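Local atomic coordinates of NADH kinase POS5, mitochondrial (Saccharomyces cerevisiae, PDB entry 3AFO), a protein that phosphorylates NADH, and half as readily NAD(+), with ATP in mitochondria, making it a key source of the cellular reductant NADPH. Residues V44-K49 and V119-D124; V60-H65 and F156-H161; N113-L118 and Q138-L143. All blocks are in the same frame, centred on the assembly; numbering follows the deposited sequence. Where two conformers were deposited one is given.

In the fold
Contacts 1 and 3 are strand pairings in the parallel sheet of the N-terminal domain; contact 2 packs helix 53-69 against the turn after edge strand 156-157. Strand 117-122 lies between strands 43-48 and 142-146: contact 1 pairs it with the first and contact 3 with the second, their centres about 12 Å apart; Y45 N to L117 O and T120 N to L143 O, each 2.9 Å, are probable hydrogen bonds joining them. Contact 2 is centred about 11 Å from contact 1, and I46 CD1 meets I63 CG1 at 3.6 Å. NADH is reached through contact 1, by D124; the side chain of V142 in contact 3 stays about 13 Å from it.

Contact 1: V44-K49 and V119-D124; sequences VYITKK and VTLGGD. With NAI (1,4-dihydronicotinamide adenine dinucleotide), chain C.
Four backbone hydrogen bonds zip V44-K49 to V119-D124. V119 N gives to Y45 O at 2.8 Å and T47 N to V119 O, both almost straight along the C=O axis; L121 N to T47 O is more bent, 142° at the hydrogen, and K49 N to L121 O closes the ladder. On one face, I46 CG2, anti to its own backbone N, crosses obliquely to L121 CD1 at 3.6 Å, while V44 CG1 meets V119 CG2 at the same distance. On the other face T47 and T120 stand side by side, both hydroxyls between backbone N and carbonyl carbon, so that T47 OG1 rests 3.5 Å from T120 CG2. These are neighbouring parallel strands of the Rossmann-like N-terminal domain, and the second runs into the GGD motif of NAD kinases. G122 adopts phi 160° and psi -125°, where a beta carbon would collide with L121 O and K49 CB. G123 occupies the N-cap position of helix 124-132, whose first residue, D124, meets the ligand: D124 OD2 accepts from the adenosine ribose hydroxyl O2B of NADH at 2.7 Å. Backbone N-H groups of F152 and L153 hold the carboxylate in position, one on each oxygen.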
loop_
_atom_site.group_PDB
_atom_site.type_symbol
_atom_site.label_atom_id
_atom_site.label_comp_id
_atom_site.label_asym_id
_atom_site.label_seq_id
_atom_site.Cartn_x
_atom_site.Cartn_y
_atom_site.Cartn_z
ATOM N N VAL A 44 7.633 -18.030 -41.211
ATOM C CA VAL A 44 7.997 -17.811 -39.814
ATOM C C VAL A 44 8.867 -16.565 -39.690
ATOM O O VAL A 44 10.000 -16.538 -40.168
ATOM C CB VAL A 44 8.715 -19.051 -39.230
ATOM C CG1 VAL A 44 9.109 -18.832 -37.755
ATOM C CG2 VAL A 44 7.816 -20.294 -39.357
ATOM N N TYR A 45 8.321 -15.531 -39.054
ATOM C CA TYR A 45 9.061 -14.303 -38.751
ATOM C C TYR A 45 9.769 -14.399 -37.391
ATOM O O TYR A 45 9.138 -14.669 -36.364
ATOM C CB TYR A 45 8.122 -13.099 -38.792
ATOM C CG TYR A 45 8.722 -11.766 -38.398
ATOM C CD1 TYR A 45 9.963 -11.361 -38.882
ATOM C CD2 TYR A 45 8.018 -10.888 -37.574
ATOM C CE1 TYR A 45 10.502 -10.132 -38.535
ATOM C CE2 TYR A 45 8.546 -9.647 -37.225
ATOM C CZ TYR A 45 9.788 -9.278 -37.708
ATOM O OH TYR A 45 10.326 -8.056 -37.373
ATOM N N ILE A 46 11.081 -14.171 -37.399
ATOM C CA ILE A 46 11.886 -14.324 -36.190
ATOM C C ILE A 46 12.536 -13.006 -35.813
ATOM O O ILE A 46 13.193 -12.364 -36.643
ATOM C CB ILE A 46 12.985 -15.415 -36.340
ATOM C CG1 ILE A 46 12.407 -16.692 -36.947
ATOM C CG2 ILE A 46 13.633 -15.724 -34.979
ATOM C CD1 ILE A 46 13.455 -17.623 -37.494
ATOM N N THR A 47 12.336 -12.600 -34.560
ATOM C CA THR A 47 12.949 -11.390 -34.026
ATOM C C THR A 47 13.782 -11.748 -32.805
ATOM O O THR A 47 13.525 -12.755 -32.143
ATOM C CB THR A 47 11.889 -10.345 -33.614
ATOM O OG1 THR A 47 11.185 -10.804 -32.453
ATOM C CG2 THR A 47 10.902 -10.129 -34.727
ATOM N N LYS A 48 14.783 -10.923 -32.511
ATOM C CA LYS A 48 15.647 -11.172 -31.357
ATOM C C LYS A 48 15.987 -9.888 -30.629
ATOM O O LYS A 48 15.920 -8.802 -31.194
ATOM C CB LYS A 48 16.932 -11.892 -31.776
ATOM C CG LYS A 48 17.857 -11.078 -32.680
ATOM C CD LYS A 48 19.142 -11.842 -32.975
ATOM C CE LYS A 48 20.013 -11.108 -34.003
ATOM N NZ LYS A 48 20.399 -9.723 -33.573
ATOM N N LYS A 49 16.354 -10.024 -29.363
ATOM C CA LYS A 49 16.849 -8.889 -28.620
ATOM C C LYS A 49 18.178 -8.476 -29.254
ATOM O O LYS A 49 19.080 -9.308 -29.411
ATOM C CB LYS A 49 17.012 -9.238 -27.141
ATOM C CG LYS A 49 17.412 -8.032 -26.287
ATOM C CD LYS A 49 17.524 -8.411 -24.832
ATOM C CE LYS A 49 18.248 -7.333 -24.060
ATOM N NZ LYS A 49 18.824 -7.946 -22.839
ATOM N N VAL A 119 8.050 -15.555 -33.954
ATOM C CA VAL A 119 8.920 -16.221 -32.994
ATOM C C VAL A 119 9.871 -15.171 -32.409
ATOM O O VAL A 119 10.575 -14.493 -33.146
ATOM C CB VAL A 119 9.744 -17.368 -33.641
ATOM C CG1 VAL A 119 10.767 -17.918 -32.650
ATOM C CG2 VAL A 119 8.821 -18.514 -34.133
ATOM N N THR A 120 9.872 -15.037 -31.084
ATOM C CA THR A 120 10.735 -14.069 -30.405
ATOM C C THR A 120 11.859 -14.766 -29.619
ATOM O O THR A 120 11.645 -15.789 -28.971
ATOM C CB THR A 120 9.925 -13.134 -29.464
ATOM O OG1 THR A 120 9.268 -13.931 -28.487
ATOM C CG2 THR A 120 8.867 -12.346 -30.252
ATOM N N LEU A 121 13.054 -14.198 -29.705
ATOM C CA LEU A 121 14.221 -14.727 -29.024
ATOM C C LEU A 121 14.816 -13.631 -28.125
ATOM O O LEU A 121 15.520 -12.740 -28.591
ATOM C CB LEU A 121 15.248 -15.225 -30.054
ATOM C CG LEU A 121 14.768 -16.270 -31.065
ATOM C CD1 LEU A 121 15.787 -16.427 -32.163
ATOM C CD2 LEU A 121 14.475 -17.624 -30.425
ATOM N N GLY A 122 14.495 -13.682 -26.837
ATOM C CA GLY A 122 14.940 -12.633 -25.929
ATOM C C GLY A 122 14.121 -12.560 -24.663
ATOM O O GLY A 122 13.988 -13.552 -23.947
ATOM N N GLY A 123 13.583 -11.375 -24.396
ATOM C CA GLY A 123 12.805 -11.128 -23.176
ATOM C C GLY A 123 11.452 -10.493 -23.459
ATOM O O GLY A 123 10.919 -10.605 -24.567
ATOM N N ASP A 124 10.900 -9.823 -22.446
ATOM C CA ASP A 124 9.579 -9.216 -22.545
ATOM C C ASP A 124 9.546 -8.130 -23.601
ATOM O O ASP A 124 8.615 -8.079 -24.403
ATOM C CB ASP A 124 9.125 -8.689 -21.182
ATOM C CG ASP A 124 8.885 -9.806 -20.176
ATOM O OD1 ASP A 124 8.577 -10.953 -20.585
ATOM O OD2 ASP A 124 8.995 -9.538 -18.962
HETATM P PA NAI C . 12.464 -2.653 -19.823
HETATM O O1A NAI C . 13.498 -3.733 -19.942
HETATM O O2A NAI C . 13.049 -1.176 -19.495
HETATM O O5B NAI C . 11.464 -2.914 -18.649
HETATM C C5B NAI C . 10.972 -4.161 -18.543
HETATM C C4B NAI C . 11.179 -4.648 -17.154
HETATM O O4B NAI C . 9.802 -4.964 -16.815
HETATM C C3B NAI C . 11.899 -5.959 -17.452
HETATM O O3B NAI C . 12.438 -6.489 -16.239
HETATM C C2B NAI C . 10.739 -6.814 -17.963
HETATM O O2B NAI C . 10.971 -8.202 -17.762
HETATM C C1B NAI C . 9.598 -6.378 -17.045
HETATM N N9A NAI C . 8.273 -6.563 -17.702
HETATM C C8A NAI C . 7.853 -6.029 -18.855
HETATM N N7A NAI C . 6.600 -6.447 -19.100
HETATM C C5A NAI C . 6.217 -7.228 -18.089
HETATM C C6A NAI C . 5.052 -7.931 -17.778
HETATM N N6A NAI C . 3.965 -7.917 -18.576
HETATM N N1A NAI C . 5.031 -8.647 -16.636
HETATM C C2A NAI C . 6.070 -8.695 -15.816
HETATM N N3A NAI C . 7.189 -8.037 -16.082
HETATM C C4A NAI C . 7.291 -7.305 -17.206
HETATM O O3 NAI C . 11.585 -2.429 -21.214
HETATM P PN NAI C . 10.817 -3.623 -21.966
HETATM O O1N NAI C . 11.374 -4.947 -21.534
HETATM O O2N NAI C . 10.753 -3.183 -23.375
HETATM O O5D NAI C . 9.292 -3.602 -21.376
HETATM C C5D NAI C . 8.515 -2.418 -21.430
HETATM C C4D NAI C . 7.727 -2.272 -20.138
HETATM O O4D NAI C . 8.637 -1.722 -19.157
HETATM C C3D NAI C . 6.645 -1.205 -20.208
HETATM O O3D NAI C . 5.451 -1.725 -20.809
HETATM C C2D NAI C . 6.438 -0.891 -18.709
HETATM O O2D NAI C . 5.332 -1.654 -18.202
HETATM C C1D NAI C . 7.760 -1.405 -18.068
HETATM N N1N NAI C . 8.325 -0.309 -17.265
HETATM C C2N NAI C . 8.402 -0.503 -15.890
HETATM C C3N NAI C . 8.897 0.486 -15.057
HETATM C C7N NAI C . 8.971 0.197 -13.536
HETATM O O7N NAI C . 9.434 1.007 -12.735
HETATM N N7N NAI C . 8.513 -0.983 -13.170
HETATM C C4N NAI C . 9.327 1.696 -15.617
HETATM C C5N NAI C . 9.252 1.914 -17.009
HETATM C C6N NAI C . 8.745 0.920 -17.847
#

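Contact 2: V60-H65 and F156-H161; sequences VEFITH and FDFKEH
The F158 and H161 rings lie partly over one another within the same turn: H161 ND1 sits 3.5 Å above one face of F158, toward its rim, and F158 CZ lies similarly over a face of the imidazole. Helix residues come in at the edges. E61 OE1 and F62 CB are both in the plane of the F158 ring, with F62 CB 3.9 Å from F158 CE1 and the E61 carboxylate turned almost perpendicular to the ring. That carboxylate is carried out on an extended chain, and its other oxygen, OE2, stands 3.6 Å from H161 CE1 at the imidazole edge. H161 CD2 touches the edge of F62, 3.6 Å from CD1, and the H161 ring turns its edge to the face of H65 in an offset edge-to-face pair, centroids 5.6 Å apart. F62, H65 and H161 thus form an aromatic cluster between helix 53-69 and the start of helix 161-169, on the flank of the parallel sheet, where F62 also reaches I46. The turn is braced from inside: D157 OD1 accepts from K159 N in an Asx turn, and E160 OE2 takes D157 N. H161 CG occupies the crowded position between N and carbonyl carbon (chi1 73°), which lets ND1 give back to F158 O at 2.8 Å, in the imidazole plane, the same oxygen that takes the backbone N-H of H161. With ND1 donating and fixing the ring's rotation, and E61 OE2 4.3 Å from NE2, the nearby carboxylate would tend to stabilise a positively charged H161, although its charge is not seen.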
loop_
_atom_site.group_PDB
_atom_site.type_symbol
_atom_site.label_atom_id
_atom_site.label_comp_id
_atom_site.label_asym_id
_atom_site.label_seq_id
_atom_site.Cartn_x
_atom_site.Cartn_y
_atom_site.Cartn_z
ATOM N N VAL A 60 20.478 -18.031 -35.373
ATOM C CA VAL A 60 21.184 -18.840 -36.365
ATOM C C VAL A 60 20.888 -20.325 -36.160
ATOM O O VAL A 60 20.596 -21.048 -37.120
ATOM C CB VAL A 60 22.703 -18.534 -36.348
ATOM C CG1 VAL A 60 23.485 -19.484 -37.260
ATOM C CG2 VAL A 60 22.932 -17.099 -36.764
ATOM N N GLU A 61 20.925 -20.770 -34.904
ATOM C CA GLU A 61 20.646 -22.162 -34.559
ATOM C C GLU A 61 19.191 -22.549 -34.855
ATOM O O GLU A 61 18.909 -23.673 -35.302
ATOM C CB GLU A 61 21.000 -22.405 -33.087
ATOM C CG GLU A 61 20.908 -23.847 -32.620
ATOM C CD GLU A 61 21.190 -24.004 -31.121
ATOM O OE1 GLU A 61 21.830 -23.112 -30.521
ATOM O OE2 GLU A 61 20.767 -25.027 -30.541
ATOM N N PHE A 62 18.264 -21.626 -34.615
ATOM C CA PHE A 62 16.865 -21.915 -34.865
ATOM C C PHE A 62 16.579 -22.021 -36.366
ATOM O O PHE A 62 15.923 -22.956 -36.811
ATOM C CB PHE A 62 15.963 -20.862 -34.211
ATOM C CG PHE A 62 14.509 -21.197 -34.275
ATOM C CD1 PHE A 62 14.021 -22.343 -33.660
ATOM C CD2 PHE A 62 13.620 -20.360 -34.935
ATOM C CE1 PHE A 62 12.647 -22.664 -33.712
ATOM C CE2 PHE A 62 12.258 -20.671 -34.989
ATOM C CZ PHE A 62 11.777 -21.828 -34.379
ATOM N N ILE A 63 17.088 -21.058 -37.127
ATOM C CA ILE A 63 16.935 -21.005 -38.580
ATOM C C ILE A 63 17.570 -22.224 -39.264
ATOM O O ILE A 63 17.001 -22.776 -40.214
ATOM C CB ILE A 63 17.533 -19.698 -39.141
ATOM C CG1 ILE A 63 16.714 -18.495 -38.653
ATOM C CG2 ILE A 63 17.598 -19.733 -40.679
ATOM C CD1 ILE A 63 17.333 -17.144 -38.942
ATOM N N THR A 64 18.744 -22.626 -38.773
ATOM C CA THR A 64 19.424 -23.852 -39.222
ATOM C C THR A 64 18.507 -25.068 -39.034
ATOM O O THR A 64 18.295 -25.847 -39.972
ATOM C CB THR A 64 20.810 -24.019 -38.528
ATOM O OG1 THR A 64 21.662 -22.933 -38.910
ATOM C CG2 THR A 64 21.508 -25.340 -38.912
ATOM N N HIS A 65 17.924 -25.196 -37.842
ATOM C CA HIS A 65 16.959 -26.254 -37.570
ATOM C C HIS A 65 15.746 -26.247 -38.518
ATOM O O HIS A 65 15.345 -27.298 -39.014
ATOM C CB HIS A 65 16.498 -26.207 -36.108
ATOM C CG HIS A 65 15.373 -27.143 -35.804
ATOM N ND1 HIS A 65 15.503 -28.514 -35.878
ATOM C CD2 HIS A 65 14.098 -26.907 -35.410
ATOM C CE1 HIS A 65 14.355 -29.081 -35.551
ATOM N NE2 HIS A 65 13.488 -28.128 -35.260
ATOM N N PHE A 156 8.922 -20.365 -22.730
ATOM C CA PHE A 156 9.821 -21.457 -23.127
ATOM C C PHE A 156 11.287 -21.100 -23.045
ATOM O O PHE A 156 11.709 -20.017 -23.456
ATOM C CB PHE A 156 9.524 -21.921 -24.565
ATOM C CG PHE A 156 8.107 -22.355 -24.776
ATOM C CD1 PHE A 156 7.682 -23.595 -24.332
ATOM C CD2 PHE A 156 7.190 -21.504 -25.390
ATOM C CE1 PHE A 156 6.356 -23.994 -24.499
ATOM C CE2 PHE A 156 5.871 -21.891 -25.557
ATOM C CZ PHE A 156 5.458 -23.141 -25.119
ATOM N N ASP A 157 12.061 -22.046 -22.530
ATOM C CA ASP A 157 13.511 -22.018 -22.623
ATOM C C ASP A 157 13.856 -22.315 -24.076
ATOM O O ASP A 157 13.285 -23.221 -24.659
ATOM C CB ASP A 157 14.076 -23.133 -21.736
ATOM C CG ASP A 157 15.568 -22.997 -21.486
ATOM O OD1 ASP A 157 16.332 -22.641 -22.420
ATOM O OD2 ASP A 157 15.984 -23.274 -20.340
ATOM N N PHE A 158 14.800 -21.573 -24.649
ATOM C CA PHE A 158 15.223 -21.824 -26.038
ATOM C C PHE A 158 15.728 -23.252 -26.288
ATOM O O PHE A 158 15.641 -23.746 -27.415
ATOM C CB PHE A 158 16.249 -20.794 -26.536
ATOM C CG PHE A 158 16.752 -21.077 -27.944
ATOM C CD1 PHE A 158 15.941 -20.827 -29.050
ATOM C CD2 PHE A 158 18.019 -21.631 -28.153
ATOM C CE1 PHE A 158 16.391 -21.105 -30.355
ATOM C CE2 PHE A 158 18.474 -21.920 -29.446
ATOM C CZ PHE A 158 17.652 -21.655 -30.552
ATOM N N LYS A 159 16.258 -23.884 -25.238
ATOM C CA LYS A 159 16.702 -25.280 -25.276
ATOM C C LYS A 159 15.618 -26.215 -25.789
ATOM O O LYS A 159 15.915 -27.219 -26.442
ATOM C CB LYS A 159 17.142 -25.750 -23.884
ATOM C CG LYS A 159 18.642 -25.693 -23.624
ATOM C CD LYS A 159 19.118 -24.294 -23.278
ATOM C CE LYS A 159 20.443 -24.349 -22.531
ATOM N NZ LYS A 159 21.010 -22.987 -22.271
ATOM N N GLU A 160 14.363 -25.877 -25.489
ATOM C CA GLU A 160 13.216 -26.716 -25.843
ATOM C C GLU A 160 12.729 -26.483 -27.281
ATOM O O GLU A 160 11.685 -27.003 -27.655
ATOM C CB GLU A 160 12.023 -26.473 -24.900
ATOM C CG GLU A 160 12.326 -26.033 -23.458
ATOM C CD GLU A 160 11.037 -25.800 -22.653
ATOM O OE1 GLU A 160 10.171 -26.706 -22.643
ATOM O OE2 GLU A 160 10.884 -24.720 -22.041
ATOM N N HIS A 161 13.462 -25.700 -28.076
ATOM C CA HIS A 161 12.917 -25.176 -29.348
ATOM C C HIS A 161 12.460 -26.210 -30.388
ATOM O O HIS A 161 11.446 -25.988 -31.055
ATOM C CB HIS A 161 13.840 -24.125 -29.983
ATOM C CG HIS A 161 15.090 -24.687 -30.592
ATOM N ND1 HIS A 161 16.278 -24.789 -29.897
ATOM C CD2 HIS A 161 15.342 -25.148 -31.842
ATOM C CE1 HIS A 161 17.204 -25.304 -30.689
ATOM N NE2 HIS A 161 16.661 -25.536 -31.872
#

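Contact 3: N113-L118 and Q138-L143; sequences NRTDLL and QVPPVL
L118 and V142 lie side by side and point the same way from neighbouring strands, L118 CD2 touching V142 CG2 at 4.0 Å. Their common face is covered by V131 of helix 124-132. L118 CG is anti to its backbone N. L117 leaves from the opposite face and starts away from P141, but with CG anti to the backbone N (chi1 178°) and a chi2 of 79° its CD1 comes round to cross the proline at about a right angle. There CD1 packs on P141 CB at 3.9 Å and lies close to P141 O, with L143 CB a little farther off. Strand 117-122, helix 124-132 and strand 142-146 make a beta-alpha-beta unit, and here the returning strand joins the first in parallel. Two nearly straight hydrogen bonds begin the pairing: L118 N gives to P141 O at 3.0 Å and L143 N to L118 O at 2.8 Å, each almost along its C=O axis. Just before the pairing starts, the two prolines pack against the backbone of D116, whose carbonyl O faces P141 CD at 3.3 Å and P140 CB slightly farther away, contacts with ring carbons where a proline has no N-H to offer. T115 crosses P140 obliquely, its CG2, anti to the backbone N, resting on P140 CG at 3.7 Å. That rotation leaves T115 OG1 beside its own backbone N, bonded to I111 O in the preceding helix. The D116 side chain heads away from the prolines, where OD2 accepts from the backbone N-H groups of Q42 and N43.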
loop_
_atom_site.group_PDB
_atom_site.type_symbol
_atom_site.label_atom_id
_atom_site.label_comp_id
_atom_site.label_asym_id
_atom_site.label_seq_id
_atom_site.Cartn_x
_atom_site.Cartn_y
_atom_site.Cartn_z
ATOM N N ASN A 113 2.204 -8.559 -43.646
ATOM C CA ASN A 113 1.234 -9.211 -44.538
ATOM C C ASN A 113 1.450 -10.697 -44.764
ATOM O O ASN A 113 0.532 -11.410 -45.192
ATOM C CB ASN A 113 1.245 -8.534 -45.916
ATOM C CG ASN A 113 0.780 -7.103 -45.870
ATOM O OD1 ASN A 113 1.212 -6.277 -46.682
ATOM N ND2 ASN A 113 -0.108 -6.788 -44.919
ATOM N N ARG A 114 2.665 -11.163 -44.496
ATOM C CA ARG A 114 3.052 -12.513 -44.886
ATOM C C ARG A 114 3.388 -13.456 -43.736
ATOM O O ARG A 114 3.534 -14.653 -43.937
ATOM C CB ARG A 114 4.165 -12.446 -45.930
ATOM C CG ARG A 114 3.608 -12.006 -47.280
ATOM C CD ARG A 114 4.649 -11.383 -48.154
ATOM N NE ARG A 114 4.067 -10.970 -49.429
ATOM C CZ ARG A 114 3.727 -9.721 -49.730
ATOM N NH1 ARG A 114 3.908 -8.736 -48.851
ATOM N NH2 ARG A 114 3.203 -9.457 -50.918
ATOM N N THR A 115 3.468 -12.918 -42.524
ATOM C CA THR A 115 3.793 -13.721 -41.343
ATOM C C THR A 115 2.672 -14.667 -40.885
ATOM O O THR A 115 1.568 -14.225 -40.580
ATOM C CB THR A 115 4.224 -12.793 -40.176
ATOM O OG1 THR A 115 5.398 -12.058 -40.554
ATOM C CG2 THR A 115 4.521 -13.603 -38.932
ATOM N N ASP A 116 2.956 -15.965 -40.825
ATOM C CA ASP A 116 2.041 -16.938 -40.216
ATOM C C ASP A 116 2.268 -17.031 -38.701
ATOM O O ASP A 116 1.342 -17.308 -37.931
ATOM C CB ASP A 116 2.228 -18.347 -40.803
ATOM C CG ASP A 116 2.100 -18.397 -42.338
ATOM O OD1 ASP A 116 1.578 -17.429 -42.950
ATOM O OD2 ASP A 116 2.530 -19.429 -42.915
ATOM N N LEU A 117 3.522 -16.830 -38.290
ATOM C CA LEU A 117 3.931 -17.051 -36.913
ATOM C C LEU A 117 5.069 -16.110 -36.550
ATOM O O LEU A 117 6.042 -15.982 -37.300
ATOM C CB LEU A 117 4.373 -18.506 -36.714
ATOM C CG LEU A 117 4.886 -18.952 -35.337
ATOM C CD1 LEU A 117 3.733 -19.213 -34.393
ATOM C CD2 LEU A 117 5.757 -20.202 -35.458
ATOM N N LEU A 118 4.924 -15.447 -35.406
ATOM C CA LEU A 118 5.972 -14.627 -34.825
ATOM C C LEU A 118 6.729 -15.452 -33.784
ATOM O O LEU A 118 6.121 -15.992 -32.865
ATOM C CB LEU A 118 5.385 -13.343 -34.195
ATOM C CG LEU A 118 6.303 -12.484 -33.297
ATOM C CD1 LEU A 118 7.494 -11.913 -34.068
ATOM C CD2 LEU A 118 5.532 -11.360 -32.579
ATOM N N GLN A 138 -4.133 -7.815 -37.833
ATOM C CA GLN A 138 -4.254 -9.033 -37.090
ATOM C C GLN A 138 -2.858 -9.500 -36.660
ATOM O O GLN A 138 -1.933 -9.502 -37.468
ATOM C CB GLN A 138 -4.881 -10.049 -38.024
ATOM C CG GLN A 138 -5.153 -11.393 -37.451
ATOM C CD GLN A 138 -6.085 -12.158 -38.346
ATOM O OE1 GLN A 138 -7.235 -11.768 -38.522
ATOM N NE2 GLN A 138 -5.591 -13.237 -38.943
ATOM N N VAL A 139 -2.717 -9.889 -35.393
ATOM C CA VAL A 139 -1.455 -10.417 -34.875
ATOM C C VAL A 139 -1.387 -11.935 -35.075
ATOM O O VAL A 139 -2.281 -12.667 -34.654
ATOM C CB VAL A 139 -1.242 -10.054 -33.369
ATOM C CG1 VAL A 139 0.193 -10.349 -32.935
ATOM C CG2 VAL A 139 -1.573 -8.586 -33.114
ATOM N N PRO A 140 -0.322 -12.425 -35.735
ATOM C CA PRO A 140 -0.144 -13.870 -35.839
ATOM C C PRO A 140 0.148 -14.448 -34.449
ATOM O O PRO A 140 0.550 -13.700 -33.557
ATOM C CB PRO A 140 1.089 -14.003 -36.741
ATOM C CG PRO A 140 1.821 -12.712 -36.585
ATOM C CD PRO A 140 0.767 -11.677 -36.385
ATOM N N PRO A 141 -0.037 -15.770 -34.269
ATOM C CA PRO A 141 0.332 -16.442 -33.024
ATOM C C PRO A 141 1.784 -16.149 -32.658
ATOM O O PRO A 141 2.624 -15.965 -33.552
ATOM C CB PRO A 141 0.168 -17.921 -33.367
ATOM C CG PRO A 141 -0.782 -17.947 -34.514
ATOM C CD PRO A 141 -0.582 -16.705 -35.271
ATOM N N VAL A 142 2.069 -16.095 -31.358
ATOM C CA VAL A 142 3.393 -15.697 -30.862
ATOM C C VAL A 142 4.059 -16.832 -30.091
ATOM O O VAL A 142 3.516 -17.335 -29.102
ATOM C CB VAL A 142 3.310 -14.436 -29.954
ATOM C CG1 VAL A 142 4.710 -13.992 -29.499
ATOM C CG2 VAL A 142 2.601 -13.294 -30.679
ATOM N N LEU A 143 5.238 -17.231 -30.558
ATOM C CA LEU A 143 6.024 -18.287 -29.927
ATOM C C LEU A 143 7.251 -17.639 -29.317
ATOM O O LEU A 143 8.105 -17.119 -30.033
ATOM C CB LEU A 143 6.452 -19.360 -30.951
ATOM C CG LEU A 143 7.287 -20.530 -30.402
ATOM C CD1 LEU A 143 6.627 -21.181 -29.197
ATOM C CD2 LEU A 143 7.628 -21.588 -31.483
#